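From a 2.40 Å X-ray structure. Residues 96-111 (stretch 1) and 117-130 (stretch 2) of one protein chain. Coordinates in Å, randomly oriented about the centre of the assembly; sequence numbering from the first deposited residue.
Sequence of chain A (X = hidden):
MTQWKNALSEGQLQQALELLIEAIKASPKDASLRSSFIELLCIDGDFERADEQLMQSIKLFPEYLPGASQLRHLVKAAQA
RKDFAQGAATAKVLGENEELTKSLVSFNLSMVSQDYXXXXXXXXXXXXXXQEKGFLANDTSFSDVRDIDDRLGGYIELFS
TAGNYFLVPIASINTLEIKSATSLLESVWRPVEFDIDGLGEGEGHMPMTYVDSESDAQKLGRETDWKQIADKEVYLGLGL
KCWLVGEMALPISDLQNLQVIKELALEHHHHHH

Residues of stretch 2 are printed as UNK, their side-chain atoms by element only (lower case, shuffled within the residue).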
# COMPACT_ATOMS: atom_id res chain seq x y z
N GLU A 96 8.27 8.00 19.63
CA GLU A 96 9.47 8.67 20.10
C GLU A 96 10.73 7.87 19.79
O GLU A 96 11.84 8.42 19.78
CB GLU A 96 9.37 8.94 21.61
CG GLU A 96 9.15 10.42 21.96
CD GLU A 96 7.72 10.90 21.72
OE1 GLU A 96 7.08 10.45 20.75
OE2 GLU A 96 7.25 11.75 22.51
N ASN A 97 10.57 6.58 19.52
CA ASN A 97 11.72 5.73 19.22
C ASN A 97 12.31 6.07 17.86
O ASN A 97 12.25 5.27 16.93
CB ASN A 97 11.32 4.25 19.24
CG ASN A 97 12.52 3.33 19.29
OD1 ASN A 97 13.53 3.55 18.62
ND2 ASN A 97 12.42 2.28 20.09
N GLU A 98 12.89 7.26 17.76
CA GLU A 98 13.50 7.72 16.51
C GLU A 98 14.68 6.83 16.13
O GLU A 98 15.31 7.03 15.09
CB GLU A 98 13.97 9.18 16.64
CG GLU A 98 15.04 9.40 17.70
CD GLU A 98 15.70 10.77 17.62
OE1 GLU A 98 16.36 11.05 16.59
OE2 GLU A 98 15.56 11.56 18.58
N GLU A 99 14.97 5.84 16.97
CA GLU A 99 16.06 4.92 16.71
C GLU A 99 15.51 3.81 15.81
O GLU A 99 16.21 3.26 14.96
CB GLU A 99 16.58 4.33 18.03
CG GLU A 99 17.99 3.73 17.97
CD GLU A 99 19.09 4.78 17.84
OE1 GLU A 99 19.10 5.74 18.65
OE2 GLU A 99 19.95 4.65 16.93
N LEU A 100 14.24 3.48 16.02
CA LEU A 100 13.57 2.45 15.23
C LEU A 100 13.44 2.91 13.78
O LEU A 100 13.55 2.11 12.85
CB LEU A 100 12.19 2.17 15.83
CG LEU A 100 11.36 1.05 15.20
CD1 LEU A 100 12.19 -0.22 15.07
CD2 LEU A 100 10.14 0.80 16.07
N THR A 101 13.21 4.21 13.60
CA THR A 101 13.09 4.77 12.27
C THR A 101 14.38 4.51 11.50
O THR A 101 14.36 4.24 10.30
CB THR A 101 12.82 6.28 12.33
OG1 THR A 101 11.59 6.50 13.03
CG2 THR A 101 12.72 6.88 10.94
N LYS A 102 15.51 4.59 12.21
CA LYS A 102 16.80 4.33 11.59
C LYS A 102 16.85 2.87 11.17
O LYS A 102 17.23 2.54 10.05
CB LYS A 102 17.94 4.65 12.57
CG LYS A 102 18.76 5.90 12.20
CD LYS A 102 20.03 6.03 13.06
CE LYS A 102 20.98 4.84 12.89
NZ LYS A 102 21.58 4.73 11.51
N SER A 103 16.45 1.98 12.08
CA SER A 103 16.45 0.56 11.78
C SER A 103 15.63 0.23 10.52
O SER A 103 16.06 -0.56 9.68
CB SER A 103 15.93 -0.24 12.98
OG SER A 103 16.77 -0.07 14.11
N LEU A 104 14.45 0.84 10.38
CA LEU A 104 13.59 0.59 9.22
C LEU A 104 14.23 1.01 7.89
O LEU A 104 14.14 0.29 6.89
CB LEU A 104 12.23 1.31 9.37
CG LEU A 104 11.08 0.57 10.06
CD1 LEU A 104 10.75 -0.72 9.29
CD2 LEU A 104 11.45 0.23 11.49
N VAL A 105 14.86 2.19 7.87
CA VAL A 105 15.53 2.67 6.67
C VAL A 105 16.79 1.84 6.38
O VAL A 105 17.06 1.52 5.22
CB VAL A 105 15.90 4.17 6.79
CG1 VAL A 105 14.64 5.01 7.03
CG2 VAL A 105 16.88 4.38 7.91
N SER A 106 17.55 1.49 7.42
CA SER A 106 18.77 0.69 7.25
C SER A 106 18.43 -0.71 6.74
O SER A 106 19.25 -1.35 6.07
CB SER A 106 19.54 0.57 8.58
OG SER A 106 20.20 1.79 8.93
N PHE A 107 17.21 -1.18 7.06
CA PHE A 107 16.73 -2.50 6.62
C PHE A 107 16.69 -2.49 5.09
O PHE A 107 17.20 -3.42 4.45
CB PHE A 107 15.33 -2.78 7.19
CG PHE A 107 14.73 -4.10 6.74
CD1 PHE A 107 14.22 -4.24 5.45
CD2 PHE A 107 14.67 -5.19 7.60
CE1 PHE A 107 13.66 -5.46 5.02
CE2 PHE A 107 14.12 -6.40 7.18
CZ PHE A 107 13.61 -6.54 5.88
N ASN A 108 16.10 -1.45 4.50
CA ASN A 108 16.03 -1.36 3.04
C ASN A 108 17.39 -1.06 2.44
O ASN A 108 17.73 -1.59 1.38
CB ASN A 108 15.02 -0.29 2.62
CG ASN A 108 13.59 -0.72 2.85
OD1 ASN A 108 13.13 -1.72 2.30
ND2 ASN A 108 12.87 0.04 3.66
N LEU A 109 18.18 -0.23 3.12
CA LEU A 109 19.52 0.11 2.63
C LEU A 109 20.37 -1.15 2.53
O LEU A 109 21.23 -1.24 1.66
CB LEU A 109 20.18 1.13 3.57
CG LEU A 109 19.80 2.58 3.30
CD1 LEU A 109 20.34 3.50 4.39
CD2 LEU A 109 20.36 2.97 1.93
N SER A 110 20.12 -2.11 3.41
CA SER A 110 20.85 -3.37 3.40
C SER A 110 20.25 -4.33 2.37
O SER A 110 20.96 -5.15 1.80
CB SER A 110 20.82 -4.04 4.78
OG SER A 110 21.59 -3.34 5.73
N MSE A 111 18.94 -4.24 2.16
CA MSE A 111 18.28 -5.11 1.18
C MSE A 111 18.88 -4.84 -0.20
O MSE A 111 19.09 -5.76 -0.98
CB MSE A 111 16.77 -4.86 1.14
CG MSE A 111 15.96 -5.73 2.09
SE MSE A 111 16.00 -7.61 1.59
CE MSE A 111 15.23 -7.45 -0.18
N UNK A 117 23.02 -10.08 6.05
CA UNK A 117 23.40 -10.44 7.40
C UNK A 117 22.86 -9.37 8.34
O UNK A 117 22.51 -9.64 9.49
o UNK A 117 25.87 -13.64 8.69
c UNK A 117 24.98 -12.76 8.77
o UNK A 117 23.76 -13.04 8.84
c UNK A 117 25.39 -11.29 8.77
c UNK A 117 24.92 -10.54 7.53
N UNK A 118 22.79 -8.14 7.84
CA UNK A 118 22.28 -7.02 8.63
C UNK A 118 20.75 -6.99 8.56
O UNK A 118 20.08 -6.56 9.51
n UNK A 118 23.77 -3.29 7.27
c UNK A 118 23.08 -3.20 8.40
o UNK A 118 22.81 -2.11 8.93
c UNK A 118 22.87 -5.71 8.12
c UNK A 118 22.62 -4.51 9.02
N UNK A 119 20.19 -7.46 7.44
CA UNK A 119 18.74 -7.49 7.28
C UNK A 119 18.17 -8.52 8.25
O UNK A 119 17.10 -8.31 8.84
c UNK A 119 18.32 -7.87 5.83
c UNK A 119 18.61 -9.33 5.55
c UNK A 119 19.04 -6.98 4.82
N UNK A 120 18.89 -9.62 8.42
CA UNK A 120 18.50 -10.69 9.32
C UNK A 120 18.56 -10.20 10.76
O UNK A 120 17.75 -10.60 11.59
c UNK A 120 19.44 -11.89 9.16
o UNK A 120 19.05 -12.98 9.99
N UNK A 121 19.52 -9.33 11.05
CA UNK A 121 19.70 -8.78 12.39
C UNK A 121 18.70 -7.67 12.66
O UNK A 121 18.14 -7.58 13.75
c UNK A 121 21.12 -8.24 12.56
o UNK A 121 23.35 -9.47 14.90
c UNK A 121 22.18 -9.30 12.82
c UNK A 121 22.27 -9.71 14.28
o UNK A 121 21.28 -10.26 14.82
N UNK A 122 18.49 -6.81 11.66
CA UNK A 122 17.56 -5.69 11.78
C UNK A 122 16.12 -6.17 11.91
O UNK A 122 15.35 -5.63 12.68
c UNK A 122 18.96 -3.90 10.61
c UNK A 122 19.14 -3.20 9.27
c UNK A 122 17.70 -4.76 10.58
c UNK A 122 18.83 -2.89 11.74
N UNK A 123 15.78 -7.20 11.14
CA UNK A 123 14.44 -7.74 11.18
C UNK A 123 14.10 -8.21 12.60
O UNK A 123 13.06 -7.84 13.15
c UNK A 123 14.31 -8.89 10.20
N UNK A 124 14.99 -9.00 13.20
CA UNK A 124 14.78 -9.51 14.55
C UNK A 124 14.69 -8.41 15.60
O UNK A 124 13.88 -8.49 16.52
c UNK A 124 14.82 -12.73 14.57
c UNK A 124 15.94 -11.80 14.11
c UNK A 124 17.30 -12.48 14.27
c UNK A 124 15.90 -10.50 14.92
N UNK A 125 15.52 -7.37 15.45
CA UNK A 125 15.53 -6.25 16.39
C UNK A 125 14.20 -5.47 16.34
O UNK A 125 13.62 -5.14 17.37
n UNK A 125 20.11 -4.77 16.95
c UNK A 125 19.24 -4.95 15.95
c UNK A 125 18.09 -5.93 16.22
o UNK A 125 19.36 -4.39 14.86
c UNK A 125 16.70 -5.29 16.08
N UNK A 126 13.73 -5.21 15.12
CA UNK A 126 12.47 -4.49 14.91
C UNK A 126 11.32 -5.30 15.51
O UNK A 126 10.48 -4.75 16.23
c UNK A 126 12.25 -4.25 13.39
c UNK A 126 13.37 -3.34 12.87
c UNK A 126 10.89 -3.63 13.13
c UNK A 126 13.48 -3.29 11.36
N UNK A 127 11.29 -6.60 15.24
CA UNK A 127 10.25 -7.49 15.77
C UNK A 127 10.31 -7.58 17.29
O UNK A 127 9.29 -7.79 17.95
o UNK A 127 7.46 -10.47 16.78
c UNK A 127 8.15 -9.72 16.05
c UNK A 127 9.65 -9.95 16.00
o UNK A 127 7.66 -8.80 15.35
c UNK A 127 10.40 -8.89 15.20
N UNK A 128 11.51 -7.46 17.84
CA UNK A 128 11.72 -7.51 19.28
C UNK A 128 11.11 -6.28 19.93
O UNK A 128 10.56 -6.34 21.03
c UNK A 128 13.56 -7.78 21.04
o UNK A 128 12.07 -9.17 22.26
c UNK A 128 13.23 -7.56 19.58
o UNK A 128 13.73 -10.15 21.16
c UNK A 128 13.09 -9.13 21.52
N UNK A 129 11.22 -5.15 19.24
CA UNK A 129 10.68 -3.89 19.73
C UNK A 129 9.19 -3.73 19.45
O UNK A 129 8.53 -2.88 20.05
c UNK A 129 12.90 -2.56 19.59
c UNK A 129 11.45 -2.72 19.12
c UNK A 129 13.62 -1.51 18.75
c UNK A 129 12.90 -2.19 21.06
N UNK A 130 8.66 -4.54 18.54
CA UNK A 130 7.24 -4.47 18.18
C UNK A 130 6.35 -4.65 19.40
O UNK A 130 6.41 -5.66 20.09
c UNK A 130 5.43 -5.41 16.58
c UNK A 130 5.15 -6.34 15.38
c UNK A 130 4.03 -8.26 16.46
n UNK A 130 5.03 -7.75 15.76
n UNK A 130 4.03 -9.54 16.78
c UNK A 130 6.88 -5.52 17.11
n UNK A 130 3.03 -7.48 16.86

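Position 117 has three side-chain carbons, the third carrying two oxygens, and its CA-to-CB bond points away from stretch 1. This is Glu117.

Position 118 has three carbons, the last bearing one oxygen and one nitrogen, an amide. Its end reaches Ser106 and Ser110. This is Gln118. Its NE2 lies 2.7 Å from Ser110 OG, but the angle is poor and this is no hydrogen bond. Ser110 OG instead donates to Ser106 O in its own helix.

Position 119 has one carbon carrying two more, a fork at CB. It packs against Ser110 and Met111. This is Val119, with CG1 3.4 Å from Ser110 CB.

Position 120 has one carbon and one oxygen, and points away: Ser120.

Position 121 has three carbons ending in two oxygens. It is exposed and touches nothing on stretch 1: Glu121.

Position 122 has four carbons, forked at the second, and points toward stretch 1. It touches Ser103, Ser106, Phe107 and Ser110. This is Leu122. Its CD1 lies 3.6 Å from both Ser106 C and Phe107 N, so the side chain packs against the backbone of stretch 1.

Position 123 has a single carbon, which touches the Phe107 ring edge. This is Ala123, with CB 3.9 Å from Phe107 CE2.

Position 124 has four carbons forked at the second, exposed and out of reach: Leu124.

Position 125 has three carbons and a terminal oxygen and nitrogen. Its CA-to-CB bond points toward stretch 1, but it makes no contact. This is Gln125. Its nearest approach is 5.1 Å, from OE1 to Ser103 OG.

Position 126 has four carbons forked at the first, one arm two carbons long. It touches Leu100, Ser103, Leu104 and Phe107. This is Ile126. Its CG1 is 4.0 Å from Leu100 CD1, and its CD1 is 4.1 Å from Leu104 CD2.

Position 127 has three carbons ending in two oxygens and does not reach stretch 1. This is Glu127.

Position 128 has the same atoms and is also out of reach. This is Glu128.

Position 129 has four carbons forked at the second. It touches Asn97 and Leu100. This is Leu129, with CD1 4.2 Å from both Leu100 CD1 and Asn97 ND2.

Position 130 has three carbons, a nitrogen, then a carbon with two nitrogens: Arg130. Its NE forms a salt bridge with Glu127 OE2 at 2.9 Å.

The helices run nearly antiparallel, at 156°, with axes 8.6 Å apart at closest approach. No hydrogen bond crosses between them. The contact works by interlocking: Phe107 enters a hole formed by Val119, Leu122, Ala123 and Ile126, while Leu122 and Ile126 enter holes on stretch 1.

Stretch 2 117-130: EQVSELALQIEELR
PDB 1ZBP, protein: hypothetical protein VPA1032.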